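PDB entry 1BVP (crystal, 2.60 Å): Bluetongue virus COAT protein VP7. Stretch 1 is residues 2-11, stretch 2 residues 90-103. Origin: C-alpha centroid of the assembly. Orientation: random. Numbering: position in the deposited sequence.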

# COMPACT_ATOMS: atom_id res chain seq x y z
N ASP A 2 -6.87 -16.02 -21.94
CA ASP A 2 -6.38 -15.88 -20.59
C ASP A 2 -5.28 -16.93 -20.44
O ASP A 2 -4.23 -16.68 -19.83
CB ASP A 2 -7.52 -16.07 -19.61
CG ASP A 2 -8.16 -14.73 -19.17
OD1 ASP A 2 -7.71 -13.63 -19.58
OD2 ASP A 2 -9.13 -14.79 -18.37
N THR A 3 -5.49 -18.09 -21.07
CA THR A 3 -4.53 -19.20 -21.07
C THR A 3 -3.25 -18.78 -21.77
O THR A 3 -2.14 -19.13 -21.35
CB THR A 3 -5.10 -20.41 -21.77
OG1 THR A 3 -5.98 -19.95 -22.80
CG2 THR A 3 -5.91 -21.26 -20.79
N ILE A 4 -3.39 -18.03 -22.85
CA ILE A 4 -2.22 -17.53 -23.56
C ILE A 4 -1.36 -16.70 -22.59
O ILE A 4 -0.15 -16.92 -22.47
CB ILE A 4 -2.65 -16.66 -24.75
CG1 ILE A 4 -3.49 -17.54 -25.68
CG2 ILE A 4 -1.45 -16.02 -25.46
CD1 ILE A 4 -3.51 -17.04 -27.06
N ALA A 5 -2.00 -15.80 -21.85
CA ALA A 5 -1.24 -14.97 -20.92
C ALA A 5 -0.62 -15.81 -19.80
O ALA A 5 0.56 -15.61 -19.46
CB ALA A 5 -2.11 -13.88 -20.36
N ALA A 6 -1.40 -16.75 -19.27
CA ALA A 6 -0.93 -17.67 -18.21
C ALA A 6 0.33 -18.45 -18.69
O ALA A 6 1.32 -18.62 -17.93
CB ALA A 6 -2.06 -18.61 -17.81
N ARG A 7 0.35 -18.84 -19.97
CA ARG A 7 1.52 -19.53 -20.53
C ARG A 7 2.74 -18.64 -20.66
O ARG A 7 3.85 -19.04 -20.24
CB ARG A 7 1.21 -20.18 -21.86
CG ARG A 7 0.29 -21.34 -21.68
CD ARG A 7 -0.08 -21.97 -22.99
NE ARG A 7 -1.07 -23.02 -22.77
CZ ARG A 7 -2.27 -23.02 -23.34
NH1 ARG A 7 -2.61 -22.04 -24.16
NH2 ARG A 7 -3.15 -23.98 -23.06
N ALA A 8 2.56 -17.44 -21.22
CA ALA A 8 3.69 -16.51 -21.37
C ALA A 8 4.33 -16.23 -20.01
O ALA A 8 5.56 -16.30 -19.84
CB ALA A 8 3.24 -15.26 -22.00
N LEU A 9 3.48 -15.97 -19.03
CA LEU A 9 3.89 -15.70 -17.66
C LEU A 9 4.67 -16.87 -17.06
O LEU A 9 5.72 -16.67 -16.40
CB LEU A 9 2.64 -15.47 -16.85
CG LEU A 9 2.63 -14.57 -15.63
CD1 LEU A 9 3.16 -13.20 -16.03
CD2 LEU A 9 1.18 -14.46 -15.18
N THR A 10 4.13 -18.08 -17.24
CA THR A 10 4.75 -19.31 -16.77
C THR A 10 6.15 -19.49 -17.36
O THR A 10 7.11 -19.74 -16.63
CB THR A 10 3.95 -20.52 -17.17
OG1 THR A 10 2.70 -20.49 -16.50
CG2 THR A 10 4.69 -21.77 -16.76
N VAL A 11 6.26 -19.33 -18.67
CA VAL A 11 7.55 -19.47 -19.34
C VAL A 11 8.57 -18.44 -18.92
O VAL A 11 9.75 -18.78 -18.72
CB VAL A 11 7.39 -19.39 -20.85
CG1 VAL A 11 8.73 -19.45 -21.50
CG2 VAL A 11 6.46 -20.51 -21.33
N THR A 90 4.50 -16.47 -32.73
CA THR A 90 4.54 -16.79 -31.30
C THR A 90 3.16 -17.01 -30.71
O THR A 90 2.97 -17.85 -29.83
CB THR A 90 5.30 -15.74 -30.54
OG1 THR A 90 6.61 -15.57 -31.12
CG2 THR A 90 5.47 -16.14 -29.11
N ILE A 91 2.16 -16.33 -31.27
CA ILE A 91 0.80 -16.50 -30.78
C ILE A 91 0.36 -17.96 -30.92
O ILE A 91 -0.35 -18.49 -30.07
CB ILE A 91 -0.19 -15.51 -31.51
CG1 ILE A 91 -1.59 -15.65 -30.92
CG2 ILE A 91 -0.25 -15.76 -33.00
CD1 ILE A 91 -1.67 -15.17 -29.49
N GLY A 92 0.82 -18.62 -31.99
CA GLY A 92 0.51 -20.02 -32.24
C GLY A 92 1.21 -20.88 -31.20
O GLY A 92 0.68 -21.89 -30.75
N VAL A 93 2.42 -20.51 -30.84
CA VAL A 93 3.12 -21.24 -29.81
C VAL A 93 2.33 -21.19 -28.51
O VAL A 93 2.03 -22.20 -27.89
CB VAL A 93 4.47 -20.59 -29.55
CG1 VAL A 93 5.13 -21.26 -28.38
CG2 VAL A 93 5.33 -20.60 -30.83
N LEU A 94 1.97 -19.98 -28.09
CA LEU A 94 1.23 -19.79 -26.85
C LEU A 94 -0.18 -20.38 -26.81
O LEU A 94 -0.75 -20.57 -25.72
CB LEU A 94 1.16 -18.31 -26.53
CG LEU A 94 2.11 -17.63 -25.56
CD1 LEU A 94 3.29 -18.46 -25.21
CD2 LEU A 94 2.51 -16.33 -26.18
N ALA A 95 -0.78 -20.64 -27.97
CA ALA A 95 -2.12 -21.23 -28.00
C ALA A 95 -2.10 -22.77 -28.02
O ALA A 95 -3.14 -23.39 -28.14
CB ALA A 95 -2.91 -20.70 -29.19
N THR A 96 -0.90 -23.37 -27.94
CA THR A 96 -0.71 -24.83 -27.96
C THR A 96 -1.09 -25.39 -26.59
O THR A 96 -0.37 -25.21 -25.61
CB THR A 96 0.81 -25.18 -28.20
OG1 THR A 96 1.24 -24.68 -29.47
CG2 THR A 96 1.06 -26.69 -28.13
N PRO A 97 -2.17 -26.18 -26.53
CA PRO A 97 -2.62 -26.77 -25.26
C PRO A 97 -1.66 -27.68 -24.55
O PRO A 97 -1.88 -28.04 -23.41
CB PRO A 97 -3.92 -27.49 -25.64
CG PRO A 97 -3.73 -27.79 -27.07
CD PRO A 97 -3.05 -26.57 -27.63
N GLU A 98 -0.57 -28.02 -25.19
CA GLU A 98 0.39 -28.90 -24.54
C GLU A 98 1.37 -28.18 -23.65
O GLU A 98 2.05 -28.84 -22.86
CB GLU A 98 1.11 -29.82 -25.55
CG GLU A 98 0.25 -30.97 -26.10
CD GLU A 98 -0.69 -30.54 -27.24
OE1 GLU A 98 -0.26 -29.77 -28.15
OE2 GLU A 98 -1.86 -31.01 -27.23
N ILE A 99 1.50 -26.86 -23.81
CA ILE A 99 2.41 -26.11 -22.93
C ILE A 99 1.61 -25.85 -21.66
O ILE A 99 0.55 -25.22 -21.69
CB ILE A 99 2.83 -24.76 -23.48
CG1 ILE A 99 3.46 -24.92 -24.86
CG2 ILE A 99 3.80 -24.10 -22.49
CD1 ILE A 99 4.04 -23.65 -25.40
N PRO A 100 2.08 -26.39 -20.53
CA PRO A 100 1.33 -26.17 -19.28
C PRO A 100 1.61 -24.80 -18.62
O PRO A 100 2.61 -24.14 -18.91
CB PRO A 100 1.80 -27.35 -18.42
CG PRO A 100 3.27 -27.45 -18.81
CD PRO A 100 3.33 -27.14 -20.30
N PHE A 101 0.67 -24.33 -17.82
CA PHE A 101 0.85 -23.08 -17.08
C PHE A 101 0.74 -23.44 -15.59
O PHE A 101 0.14 -24.46 -15.23
CB PHE A 101 -0.15 -22.01 -17.49
CG PHE A 101 -1.59 -22.46 -17.48
CD1 PHE A 101 -2.31 -22.51 -16.29
CD2 PHE A 101 -2.23 -22.82 -18.66
CE1 PHE A 101 -3.66 -22.91 -16.28
CE2 PHE A 101 -3.57 -23.22 -18.67
CZ PHE A 101 -4.29 -23.27 -17.48
N THR A 102 1.42 -22.69 -14.74
CA THR A 102 1.38 -22.97 -13.32
C THR A 102 0.13 -22.43 -12.59
O THR A 102 -0.56 -21.53 -13.06
CB THR A 102 2.59 -22.36 -12.64
OG1 THR A 102 2.61 -20.95 -12.89
CG2 THR A 102 3.87 -22.97 -13.15
N THR A 103 -0.13 -23.00 -11.42
CA THR A 103 -1.22 -22.56 -10.57
C THR A 103 -1.08 -21.05 -10.26
O THR A 103 -2.07 -20.33 -10.33
CB THR A 103 -1.20 -23.38 -9.25
OG1 THR A 103 -1.65 -24.71 -9.51
CG2 THR A 103 -2.08 -22.78 -8.22

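The apolar centre of this contact is built around Ile4 and Leu94, whose CA atoms lie 5.3 Å apart. At that spacing the side chains pass alongside each other: both CA-to-CB bonds point sideways. Ile4, in an m,t rotamer, brings CG2 to 3.6 Å from Leu94 CB, and its CD1 comes to 3.6 Å from Ile91 CD1 and 4.3 Å from Ala95 CB; Ile91 CD1 is 4.1 Å from Ile4 CG2 as well. Ile91 also leaves its backbone sideways, but its end comes nearer, so an exposed residue still closes the margin of the apolar patch. One turn along the first helix, Ala8 CB meets Leu94 CD2 at 4.4 Å, a looser touch from a small side chain.

The backbone arrangement explains how one helix can serve two kinds of partner. Helix 2-11 crosses the short helix 90-94 at nearly a right angle, 94°, with a closest axial approach of 9.9 Å. Such a crossing gives a short helix-helix contact, and the rest of the 687 Å² buried between the stretches involves the segment that follows. That segment leaves the helix, makes a type I turn from Thr96 to Ile99, and returns to helix 2-11 at Phe101, whose CA sits 5.0 Å from that of Arg7. Phe101 points toward the helix, and the small Ala6 points toward it in return; Ala6 CB lies 3.9 Å from Phe101 CG. Further out on the ring, Thr3 CG2 approaches Phe101 CE2 at 3.7 Å, and the aliphatic part of Arg7 borders the ring edge, with Arg7 CG 4.2 Å from Phe101 CD2.

Arg7 has the largest area covered by the other stretch, 130 Å², and joins the apolar packing to the polar bonding. Its chain is extended through chi2 and chi3, which takes the guanidinium to the inside of the loop. There Arg7 NH1 donates to Leu94 O at 2.8 Å and Arg7 NE donates to Ile99 O at 2.9 Å, both acceptors lying near the guanidinium plane, where its N-H groups point. One buried side chain thus ties the end of the helix to the end of the turn, using carbonyls rather than an acidic partner. Thr96 O and Pro97 N lie over one face of the group, and Thr96 O accepts the turn's own hydrogen bond from Ile99 N at 3.1 Å.

Thr10 makes the remaining polar link. It points toward the loop, and its hydroxyl works in both directions: Thr10 OG1 donates to Ala6 O within its own helix at 2.7 Å and accepts from Thr102 N at 3.1 Å. The backbone NH just after Phe101 is therefore fixed to the helix, while the Thr102 side chain caps the start of the next helix. The rule is economical: apolar side chains pack side by side where the helices cross, and two polar side chains secure the loop through its backbone.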